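Local coordinates for prophenoloxidase b (Marsupenaeus japonicus, PDB 3WKY), which probably acts as a type 3 copper phenoloxidase proenzyme, whose active form would hydroxylate monophenols and oxidise o-diphenols at a copper pair that binds dioxygen, at residues Leu221-His226 with Phe399-Phe404; Ala341-Asp346 with Asn355-Gly360; Leu359-Leu364 with Phe394-Phe399. All blocks are in the same frame, centred on the assembly; numbering follows the deposited sequence.

The three contacts surround one dinuclear copper site, and their centres lie about 11 to 12 Å from one another. Contact 1 brings His-226 to the first copper, contact 2 brings His-357 to the second, and contact 3 adds His-361 and His-397 to that second copper. Helix 391-409 serves contacts 1 and 3, helix 356-365 contacts 2 and 3. Phe-222 joins contact 1 to contact 2, its CZ 3.7 Å from ND1 of His-357. His-226 CD2 lies 3.2 Å from CE1 of His-397, where contacts 1 and 3 meet, and Trp-396 NE1 probably donates to His-357 O at 3.2 Å, joining contacts 2 and 3.

Contact 1: Leu221-His226 with Phe399-Phe404; sequences LFYYMH and FIDNVF. With CUO (Cu2-o2 cluster), chain J.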
loop_
_atom_site.group_PDB
_atom_site.type_symbol
_atom_site.label_atom_id
_atom_site.label_comp_id
_atom_site.label_asym_id
_atom_site.label_seq_id
_atom_site.Cartn_x
_atom_site.Cartn_y
_atom_site.Cartn_z
ATOM N N LEU A 221 -8.137 -41.375 0.270
ATOM C CA LEU A 221 -7.233 -41.648 -0.841
ATOM C C LEU A 221 -6.882 -40.360 -1.580
ATOM O O LEU A 221 -5.762 -40.212 -2.066
ATOM C CB LEU A 221 -7.858 -42.653 -1.814
ATOM C CG LEU A 221 -6.910 -43.340 -2.801
ATOM C CD1 LEU A 221 -5.985 -44.351 -2.102
ATOM C CD2 LEU A 221 -7.707 -44.032 -3.908
ATOM N N PHE A 222 -7.854 -39.448 -1.682
ATOM C CA PHE A 222 -7.585 -38.115 -2.237
ATOM C C PHE A 222 -6.438 -37.463 -1.459
ATOM O O PHE A 222 -5.433 -37.046 -2.047
ATOM C CB PHE A 222 -8.839 -37.256 -2.197
ATOM C CG PHE A 222 -8.594 -35.821 -2.572
ATOM C CD1 PHE A 222 -8.324 -35.480 -3.882
ATOM C CD2 PHE A 222 -8.616 -34.825 -1.603
ATOM C CE1 PHE A 222 -8.081 -34.152 -4.238
ATOM C CE2 PHE A 222 -8.386 -33.482 -1.955
ATOM C CZ PHE A 222 -8.118 -33.156 -3.264
ATOM N N TYR A 223 -6.573 -37.406 -0.138
ATOM C CA TYR A 223 -5.483 -36.941 0.714
ATOM C C TYR A 223 -4.178 -37.677 0.436
ATOM O O TYR A 223 -3.142 -37.047 0.230
ATOM C CB TYR A 223 -5.847 -37.109 2.195
ATOM C CG TYR A 223 -4.650 -37.361 3.073
ATOM C CD1 TYR A 223 -3.718 -36.353 3.321
ATOM C CD2 TYR A 223 -4.448 -38.608 3.672
ATOM C CE1 TYR A 223 -2.601 -36.586 4.139
ATOM C CE2 TYR A 223 -3.346 -38.842 4.482
ATOM C CZ TYR A 223 -2.431 -37.830 4.717
ATOM O OH TYR A 223 -1.338 -38.063 5.529
ATOM N N TYR A 224 -4.227 -39.009 0.439
ATOM C CA TYR A 224 -3.011 -39.807 0.454
ATOM C C TYR A 224 -2.228 -39.710 -0.843
ATOM O O TYR A 224 -1.012 -39.557 -0.821
ATOM C CB TYR A 224 -3.345 -41.271 0.750
ATOM C CG TYR A 224 -2.125 -42.120 1.022
ATOM C CD1 TYR A 224 -1.258 -41.808 2.067
ATOM C CD2 TYR A 224 -1.850 -43.245 0.248
ATOM C CE1 TYR A 224 -0.136 -42.609 2.344
ATOM C CE2 TYR A 224 -0.724 -44.048 0.514
ATOM C CZ TYR A 224 0.117 -43.722 1.559
ATOM O OH TYR A 224 1.225 -44.512 1.821
ATOM N N MET A 225 -2.913 -39.802 -1.981
ATOM C CA MET A 225 -2.196 -39.734 -3.237
ATOM C C MET A 225 -1.562 -38.349 -3.367
ATOM O O MET A 225 -0.395 -38.223 -3.742
ATOM C CB MET A 225 -3.113 -40.042 -4.430
ATOM C CG MET A 225 -2.382 -39.980 -5.788
ATOM S SD MET A 225 -2.113 -38.279 -6.413
ATOM C CE MET A 225 -3.487 -38.110 -7.536
ATOM N N HIS A 226 -2.334 -37.304 -3.081
ATOM C CA HIS A 226 -1.796 -35.956 -3.232
ATOM C C HIS A 226 -0.699 -35.623 -2.244
ATOM O O HIS A 226 0.223 -34.869 -2.566
ATOM C CB HIS A 226 -2.916 -34.910 -3.241
ATOM C CG HIS A 226 -3.787 -35.025 -4.439
ATOM N ND1 HIS A 226 -4.873 -35.873 -4.493
ATOM C CD2 HIS A 226 -3.695 -34.442 -5.658
ATOM C CE1 HIS A 226 -5.432 -35.788 -5.688
ATOM N NE2 HIS A 226 -4.727 -34.939 -6.411
ATOM N N PHE A 399 -1.181 -26.292 0.209
ATOM C CA PHE A 399 -2.262 -25.783 1.063
ATOM C C PHE A 399 -3.213 -26.914 1.459
ATOM O O PHE A 399 -3.563 -27.078 2.635
ATOM C CB PHE A 399 -3.049 -24.664 0.362
ATOM C CG PHE A 399 -4.458 -24.498 0.887
ATOM C CD1 PHE A 399 -4.684 -24.076 2.188
ATOM C CD2 PHE A 399 -5.552 -24.763 0.072
ATOM C CE1 PHE A 399 -5.985 -23.939 2.686
ATOM C CE2 PHE A 399 -6.842 -24.624 0.546
ATOM C CZ PHE A 399 -7.066 -24.215 1.855
ATOM N N ILE A 400 -3.635 -27.688 0.465
ATOM C CA ILE A 400 -4.543 -28.801 0.716
ATOM C C ILE A 400 -3.908 -29.804 1.684
ATOM O O ILE A 400 -4.556 -30.253 2.646
ATOM C CB ILE A 400 -4.966 -29.479 -0.612
ATOM C CG1 ILE A 400 -5.824 -28.503 -1.442
ATOM C CG2 ILE A 400 -5.749 -30.760 -0.342
ATOM C CD1 ILE A 400 -7.126 -28.071 -0.737
ATOM N N ASP A 401 -2.635 -30.125 1.477
ATOM C CA ASP A 401 -1.984 -31.080 2.376
ATOM C C ASP A 401 -1.869 -30.494 3.789
ATOM O O ASP A 401 -1.927 -31.224 4.787
ATOM C CB ASP A 401 -0.607 -31.475 1.855
ATOM C CG ASP A 401 -0.054 -32.704 2.557
ATOM O OD1 ASP A 401 -0.649 -33.792 2.401
ATOM O OD2 ASP A 401 0.961 -32.589 3.270
ATOM N N ASN A 402 -1.685 -29.178 3.870
ATOM C CA ASN A 402 -1.661 -28.494 5.163
ATOM C C ASN A 402 -2.971 -28.647 5.922
ATOM O O ASN A 402 -2.963 -28.766 7.148
ATOM C CB ASN A 402 -1.351 -26.985 4.993
ATOM C CG ASN A 402 0.121 -26.708 4.766
ATOM O OD1 ASN A 402 0.977 -27.593 4.932
ATOM N ND2 ASN A 402 0.435 -25.453 4.408
ATOM N N VAL A 403 -4.100 -28.604 5.213
ATOM C CA VAL A 403 -5.391 -28.804 5.859
ATOM C C VAL A 403 -5.444 -30.225 6.418
ATOM O O VAL A 403 -5.846 -30.450 7.568
ATOM C CB VAL A 403 -6.562 -28.623 4.884
ATOM C CG1 VAL A 403 -7.907 -28.800 5.611
ATOM C CG2 VAL A 403 -6.506 -27.225 4.216
ATOM N N PHE A 404 -5.048 -31.183 5.595
ATOM C CA PHE A 404 -5.058 -32.584 6.047
ATOM C C PHE A 404 -4.130 -32.813 7.243
ATOM O O PHE A 404 -4.492 -33.524 8.184
ATOM C CB PHE A 404 -4.711 -33.521 4.886
ATOM C CG PHE A 404 -5.821 -33.665 3.863
ATOM C CD1 PHE A 404 -7.112 -33.987 4.259
ATOM C CD2 PHE A 404 -5.573 -33.466 2.503
ATOM C CE1 PHE A 404 -8.143 -34.127 3.320
ATOM C CE2 PHE A 404 -6.598 -33.606 1.563
ATOM C CZ PHE A 404 -7.888 -33.935 1.978
HETATM CU CU1 CUO J . -5.476 -34.084 -8.273
HETATM CU CU2 CUO J . -6.160 -30.695 -7.264
HETATM O O1 CUO J . -6.650 -32.554 -7.753
HETATM O O2 CUO J . -5.709 -31.959 -8.983
HETATM O O HOH W 1 -2.771 -34.151 0.533
#
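Tyr-223 sets its CB over the ring of Phe-404 while Phe-222 meets the same ring at its edge, so that of two successive residues of helix 218-239 one takes the face and the other the edge of one phenyl ring. CB of Tyr-223 stands over the centre of the Phe-404 face, 3.5 Å from the centroid and 7° off the normal, a CH-pi contact. Beyond CB the two side chains slide past each other in opposite directions, and the tyrosine ring turns its edge toward the phenylalanine face in an offset edge-to-face pair with planes at 61°. Tyr-223 CD1 comes to 3.4 Å from CB of Phe-404. CG of Phe-404, anti to its own carbonyl carbon (chi1 -73°), lies 3.5 Å from Tyr-223 CD1. Phe-222 crosses Phe-404 at about a right angle, its CD2 3.8 Å from CZ of Phe-404, and its CE2 also reaches CG2 of Ile-400. The polar link is a water that donates to Tyr-223 O and, at 2.8 Å, to OD1 of Asp-401; the carboxylate also bonds His-227 through OD1 and makes a salt bridge to Arg-525 through OD2. One turn on from Phe-222, His-226 gives its ND1 hydrogen to Phe-222 O at 2.8 Å, the acceptor lying in the imidazole plane. Together with the first copper, bound by NE2 at 2.2 Å, this bond probably holds the ring's rotation. His-199 and His-203 complete that half of the type 3 copper site, whose histidines come from helices 193-205, 218-239, 356-365 and 391-409, the helical bundle of the hemocyanin and phenoloxidase family.

Contact 2: Ala341-Asp346 with Asn355-Gly360; sequences ALEAGD and NIHNLG. With CUO (Cu2-o2 cluster), chain J.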
loop_
_atom_site.group_PDB
_atom_site.type_symbol
_atom_site.label_atom_id
_atom_site.label_comp_id
_atom_site.label_asym_id
_atom_site.label_seq_id
_atom_site.Cartn_x
_atom_site.Cartn_y
_atom_site.Cartn_z
ATOM N N ALA A 341 -15.120 -33.696 2.446
ATOM C CA ALA A 341 -15.611 -32.330 2.648
ATOM C C ALA A 341 -14.750 -31.315 1.897
ATOM O O ALA A 341 -15.249 -30.284 1.411
ATOM C CB ALA A 341 -15.652 -31.993 4.139
ATOM N N LEU A 342 -13.456 -31.602 1.807
ATOM C CA LEU A 342 -12.499 -30.652 1.227
ATOM C C LEU A 342 -12.408 -30.709 -0.293
ATOM O O LEU A 342 -12.206 -29.676 -0.941
ATOM C CB LEU A 342 -11.111 -30.860 1.854
ATOM C CG LEU A 342 -9.932 -29.972 1.444
ATOM C CD1 LEU A 342 -10.294 -28.484 1.595
ATOM C CD2 LEU A 342 -8.679 -30.322 2.285
ATOM N N GLU A 343 -12.547 -31.901 -0.880
ATOM C CA GLU A 343 -12.315 -32.033 -2.327
ATOM C C GLU A 343 -13.149 -31.098 -3.238
ATOM O O GLU A 343 -12.561 -30.408 -4.072
ATOM C CB GLU A 343 -12.311 -33.509 -2.819
ATOM C CG GLU A 343 -11.845 -33.612 -4.283
ATOM C CD GLU A 343 -11.640 -35.051 -4.786
ATOM O OE1 GLU A 343 -11.879 -36.002 -4.004
ATOM O OE2 GLU A 343 -11.245 -35.222 -5.972
ATOM N N ALA A 344 -14.480 -31.036 -3.113
ATOM C CA ALA A 344 -15.303 -31.891 -2.253
ATOM C C ALA A 344 -15.917 -33.023 -3.077
ATOM O O ALA A 344 -16.095 -32.897 -4.295
ATOM C CB ALA A 344 -16.406 -31.076 -1.593
ATOM N N GLY A 345 -16.248 -34.124 -2.403
ATOM C CA GLY A 345 -16.955 -35.224 -3.039
ATOM C C GLY A 345 -18.241 -35.469 -2.277
ATOM O O GLY A 345 -19.154 -34.658 -2.315
ATOM N N ASP A 346 -18.298 -36.575 -1.550
ATOM C CA ASP A 346 -19.500 -36.926 -0.790
ATOM C C ASP A 346 -19.518 -36.189 0.551
ATOM O O ASP A 346 -19.448 -36.792 1.626
ATOM C CB ASP A 346 -19.540 -38.439 -0.582
ATOM C CG ASP A 346 -20.773 -38.899 0.174
ATOM O OD1 ASP A 346 -21.832 -38.254 0.045
ATOM O OD2 ASP A 346 -20.666 -39.911 0.901
ATOM N N ASN A 355 -16.837 -26.430 -1.534
ATOM C CA ASN A 355 -16.192 -27.170 -2.608
ATOM C C ASN A 355 -14.826 -26.524 -2.839
ATOM O O ASN A 355 -14.503 -26.107 -3.959
ATOM C CB ASN A 355 -17.064 -27.083 -3.876
ATOM C CG ASN A 355 -16.578 -28.004 -5.001
ATOM O OD1 ASN A 355 -15.894 -28.992 -4.752
ATOM N ND2 ASN A 355 -16.941 -27.671 -6.252
ATOM N N ILE A 356 -14.030 -26.441 -1.772
ATOM C CA ILE A 356 -12.820 -25.617 -1.775
ATOM C C ILE A 356 -11.790 -26.040 -2.803
ATOM O O ILE A 356 -11.336 -25.237 -3.611
ATOM C CB ILE A 356 -12.140 -25.602 -0.391
ATOM C CG1 ILE A 356 -13.023 -24.873 0.628
ATOM C CG2 ILE A 356 -10.754 -24.935 -0.481
ATOM C CD1 ILE A 356 -12.644 -25.222 2.095
ATOM N N HIS A 357 -11.386 -27.302 -2.768
ATOM C CA HIS A 357 -10.279 -27.706 -3.614
ATOM C C HIS A 357 -10.606 -27.639 -5.111
ATOM O O HIS A 357 -9.790 -27.143 -5.910
ATOM C CB HIS A 357 -9.765 -29.098 -3.234
ATOM C CG HIS A 357 -9.143 -29.815 -4.381
ATOM N ND1 HIS A 357 -9.873 -30.617 -5.232
ATOM C CD2 HIS A 357 -7.869 -29.819 -4.854
ATOM C CE1 HIS A 357 -9.079 -31.090 -6.177
ATOM N NE2 HIS A 357 -7.863 -30.633 -5.961
ATOM N N ASN A 358 -11.787 -28.123 -5.505
ATOM C CA ASN A 358 -12.156 -28.101 -6.925
ATOM C C ASN A 358 -12.266 -26.672 -7.447
ATOM O O ASN A 358 -11.755 -26.345 -8.531
ATOM C CB ASN A 358 -13.479 -28.844 -7.184
ATOM C CG ASN A 358 -13.337 -30.355 -7.034
ATOM O OD1 ASN A 358 -12.241 -30.895 -7.177
ATOM N ND2 ASN A 358 -14.443 -31.037 -6.743
ATOM N N LEU A 359 -12.954 -25.823 -6.693
ATOM C CA LEU A 359 -13.155 -24.454 -7.164
ATOM C C LEU A 359 -11.832 -23.706 -7.213
ATOM O O LEU A 359 -11.615 -22.875 -8.096
ATOM C CB LEU A 359 -14.193 -23.709 -6.331
ATOM C CG LEU A 359 -15.618 -23.974 -6.834
ATOM C CD1 LEU A 359 -16.652 -23.566 -5.794
ATOM C CD2 LEU A 359 -15.864 -23.229 -8.153
ATOM N N GLY A 360 -10.934 -24.031 -6.291
ATOM C CA GLY A 360 -9.616 -23.414 -6.276
ATOM C C GLY A 360 -8.882 -23.649 -7.579
ATOM O O GLY A 360 -8.199 -22.765 -8.074
HETATM CU CU1 CUO J . -5.476 -34.084 -8.273
HETATM CU CU2 CUO J . -6.160 -30.695 -7.264
HETATM O O1 CUO J . -6.650 -32.554 -7.753
HETATM O O2 CUO J . -5.709 -31.959 -8.983
HETATM O O HOH W 2 -14.677 -27.715 0.704
HETATM O O HOH W 3 -10.975 -33.285 -7.774
#
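His-357 reaches from the first turn of helix 356-365 past the backbone of Glu-343 to the copper pair. Its CB lies 3.2 Å from Glu-343 O, and CG stays beside the same carbonyl, anti to its own backbone N (chi1 152°). ND1 donates to Glu-343 O at 2.9 Å, in the carbonyl plane on a lone pair and 1° out of the imidazole plane, which helps hold the ring's rotation. CE1 passes 3.2 Å from O1 of the cluster, and CD2 flanks the second copper. NE2 binds that copper at 2.1 Å. On the backbone, His-357 N donates to Leu-342 O, and Asn-358 N adds a weak bond to Glu-343 O. Asn-355 OD1 accepts from Ala-344 N, the nitrogen of the cis peptide after Glu-343, at 3.0 Å in a straight bond (179°). An alanine at Asn-355 would probably leave Ala-344 N without this acceptor and Asn-358 ND2 without its weak bond to the same oxygen. A water spans Glu-343 OE2 and Asn-358 OD1, while Glu-343 OE1 pairs with Arg-218. Leu-342 CD1 packs on Ile-356 CB; helix 391-409 covers the joint at Leu-342 and His-357, helix 294-310 at Leu-342 and Ile-356.

Contact 3: Leu359-Leu364 with Phe394-Phe399; sequences LGHDFL and FRWHKF. With CUO (Cu2-o2 cluster), chain J.
His-361 and His-397 both bind the second copper of a type 3 site, one from each of two helix segments running nearly antiparallel (151°). NE2 of His-361 binds the metal at 2.1 Å and NE2 of His-397 at 2.2 Å; His-357 supplies the third histidine. The two imidazoles meet rim to rim, neither lying over the other's face, with planes at 58°. Trp-396 comes next: the edge of its five-membered ring is turned toward the face of His-361 in an offset edge-to-face pair with planes at 82°, CD1 standing 4.0 Å from His-361 CD2. Together with His-397 they form an aromatic cluster. In the second shell, His-361 ND1 bonds to Met-381 O, and the ring stacks on Phe-72 while His-397 stacks on His-226. Leu-364 CD1 lies 4.0 Å from CB of Trp-396. Through its probable bond to the backbone of His-357, the tryptophan is tied to the helix that carries two of the ligands. Gly-360 has no side chain to collide with the indole, and its CA approaches Trp-396 CZ2 to 3.4 Å.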
loop_
_atom_site.group_PDB
_atom_site.type_symbol
_atom_site.label_atom_id
_atom_site.label_comp_id
_atom_site.label_asym_id
_atom_site.label_seq_id
_atom_site.Cartn_x
_atom_site.Cartn_y
_atom_site.Cartn_z
ATOM N N LEU A 359 -12.954 -25.823 -6.693
ATOM C CA LEU A 359 -13.155 -24.454 -7.164
ATOM C C LEU A 359 -11.832 -23.706 -7.213
ATOM O O LEU A 359 -11.615 -22.875 -8.096
ATOM C CB LEU A 359 -14.193 -23.709 -6.331
ATOM C CG LEU A 359 -15.618 -23.974 -6.834
ATOM C CD1 LEU A 359 -16.652 -23.566 -5.794
ATOM C CD2 LEU A 359 -15.864 -23.229 -8.153
ATOM N N GLY A 360 -10.934 -24.031 -6.291
ATOM C CA GLY A 360 -9.616 -23.414 -6.276
ATOM C C GLY A 360 -8.882 -23.649 -7.579
ATOM O O GLY A 360 -8.199 -22.765 -8.074
ATOM N N HIS A 361 -9.002 -24.854 -8.141
ATOM C CA HIS A 361 -8.426 -25.111 -9.463
ATOM C C HIS A 361 -8.985 -24.159 -10.506
ATOM O O HIS A 361 -8.250 -23.638 -11.359
ATOM C CB HIS A 361 -8.754 -26.518 -9.920
ATOM C CG HIS A 361 -7.752 -27.527 -9.474
ATOM N ND1 HIS A 361 -6.659 -27.864 -10.239
ATOM C CD2 HIS A 361 -7.670 -28.257 -8.339
ATOM C CE1 HIS A 361 -5.943 -28.773 -9.598
ATOM N NE2 HIS A 361 -6.534 -29.012 -8.445
ATOM N N ASP A 362 -10.293 -23.966 -10.459
ATOM C CA ASP A 362 -10.945 -23.089 -11.418
ATOM C C ASP A 362 -10.639 -21.599 -11.196
ATOM O O ASP A 362 -10.509 -20.843 -12.160
ATOM C CB ASP A 362 -12.455 -23.346 -11.424
ATOM C CG ASP A 362 -12.813 -24.671 -12.092
ATOM O OD1 ASP A 362 -11.988 -25.186 -12.882
ATOM O OD2 ASP A 362 -13.914 -25.198 -11.827
ATOM N N PHE A 363 -10.542 -21.167 -9.941
ATOM C CA PHE A 363 -10.089 -19.797 -9.675
ATOM C C PHE A 363 -8.694 -19.570 -10.253
ATOM O O PHE A 363 -8.438 -18.550 -10.881
ATOM C CB PHE A 363 -10.022 -19.521 -8.173
ATOM C CG PHE A 363 -11.328 -19.103 -7.545
ATOM C CD1 PHE A 363 -12.446 -19.932 -7.579
ATOM C CD2 PHE A 363 -11.419 -17.890 -6.869
ATOM C CE1 PHE A 363 -13.632 -19.550 -6.968
ATOM C CE2 PHE A 363 -12.605 -17.507 -6.243
ATOM C CZ PHE A 363 -13.712 -18.333 -6.298
ATOM N N LEU A 364 -7.777 -20.503 -10.019
ATOM C CA LEU A 364 -6.415 -20.331 -10.519
ATOM C C LEU A 364 -6.412 -20.424 -12.050
ATOM O O LEU A 364 -5.736 -19.649 -12.731
ATOM C CB LEU A 364 -5.468 -21.366 -9.876
ATOM C CG LEU A 364 -5.206 -21.111 -8.388
ATOM C CD1 LEU A 364 -4.588 -22.357 -7.698
ATOM C CD2 LEU A 364 -4.300 -19.898 -8.169
ATOM N N PHE A 394 1.287 -27.222 -7.195
ATOM C CA PHE A 394 1.907 -27.724 -5.978
ATOM C C PHE A 394 1.777 -26.741 -4.820
ATOM O O PHE A 394 1.760 -27.141 -3.663
ATOM C CB PHE A 394 3.345 -28.159 -6.251
ATOM C CG PHE A 394 3.423 -29.373 -7.131
ATOM C CD1 PHE A 394 3.412 -30.651 -6.573
ATOM C CD2 PHE A 394 3.453 -29.241 -8.517
ATOM C CE1 PHE A 394 3.444 -31.786 -7.390
ATOM C CE2 PHE A 394 3.486 -30.360 -9.340
ATOM C CZ PHE A 394 3.496 -31.638 -8.771
ATOM N N ARG A 395 1.639 -25.456 -5.124
ATOM C CA ARG A 395 1.339 -24.511 -4.065
ATOM C C ARG A 395 -0.090 -24.738 -3.563
ATOM O O ARG A 395 -0.353 -24.664 -2.362
ATOM C CB ARG A 395 1.523 -23.061 -4.563
ATOM C CG ARG A 395 2.968 -22.733 -5.000
ATOM C CD ARG A 395 3.238 -21.207 -4.922
ATOM N NE ARG A 395 3.013 -20.734 -3.552
ATOM C CZ ARG A 395 2.705 -19.485 -3.219
ATOM N NH1 ARG A 395 2.564 -18.550 -4.158
ATOM N NH2 ARG A 395 2.517 -19.174 -1.938
ATOM N N TRP A 396 -1.013 -25.006 -4.487
ATOM C CA TRP A 396 -2.393 -25.282 -4.107
ATOM C C TRP A 396 -2.462 -26.586 -3.310
ATOM O O TRP A 396 -3.129 -26.670 -2.274
ATOM C CB TRP A 396 -3.285 -25.350 -5.354
ATOM C CG TRP A 396 -4.743 -25.485 -5.031
ATOM C CD1 TRP A 396 -5.569 -26.529 -5.376
ATOM C CD2 TRP A 396 -5.556 -24.561 -4.278
ATOM N NE1 TRP A 396 -6.842 -26.301 -4.898
ATOM C CE2 TRP A 396 -6.863 -25.108 -4.222
ATOM C CE3 TRP A 396 -5.312 -23.322 -3.667
ATOM C CZ2 TRP A 396 -7.919 -24.472 -3.545
ATOM C CZ3 TRP A 396 -6.374 -22.673 -3.007
ATOM C CH2 TRP A 396 -7.662 -23.250 -2.962
ATOM N N HIS A 397 -1.747 -27.601 -3.770
ATOM C CA HIS A 397 -1.771 -28.873 -3.051
ATOM C C HIS A 397 -0.981 -28.910 -1.764
ATOM O O HIS A 397 -1.269 -29.730 -0.891
ATOM C CB HIS A 397 -1.474 -30.064 -3.966
ATOM C CG HIS A 397 -2.710 -30.541 -4.631
ATOM N ND1 HIS A 397 -3.617 -31.352 -3.989
ATOM C CD2 HIS A 397 -3.284 -30.174 -5.802
ATOM C CE1 HIS A 397 -4.673 -31.529 -4.767
ATOM N NE2 HIS A 397 -4.488 -30.824 -5.866
ATOM N N LYS A 398 0.002 -28.027 -1.631
ATOM C CA LYS A 398 0.635 -27.868 -0.329
ATOM C C LYS A 398 -0.376 -27.258 0.655
ATOM O O LYS A 398 -0.435 -27.670 1.807
ATOM C CB LYS A 398 1.919 -27.031 -0.413
ATOM C CG LYS A 398 2.637 -26.884 0.936
ATOM C CD LYS A 398 3.265 -28.226 1.399
ATOM C CE LYS A 398 3.904 -28.055 2.769
ATOM N NZ LYS A 398 4.764 -29.235 3.137
ATOM N N PHE A 399 -1.181 -26.292 0.209
ATOM C CA PHE A 399 -2.262 -25.783 1.063
ATOM C C PHE A 399 -3.213 -26.914 1.459
ATOM O O PHE A 399 -3.563 -27.078 2.635
ATOM C CB PHE A 399 -3.049 -24.664 0.362
ATOM C CG PHE A 399 -4.458 -24.498 0.887
ATOM C CD1 PHE A 399 -4.684 -24.076 2.188
ATOM C CD2 PHE A 399 -5.552 -24.763 0.072
ATOM C CE1 PHE A 399 -5.985 -23.939 2.686
ATOM C CE2 PHE A 399 -6.842 -24.624 0.546
ATOM C CZ PHE A 399 -7.066 -24.215 1.855
HETATM CU CU1 CUO J . -5.476 -34.084 -8.273
HETATM CU CU2 CUO J . -6.160 -30.695 -7.264
HETATM O O1 CUO J . -6.650 -32.554 -7.753
HETATM O O2 CUO J . -5.709 -31.959 -8.983
#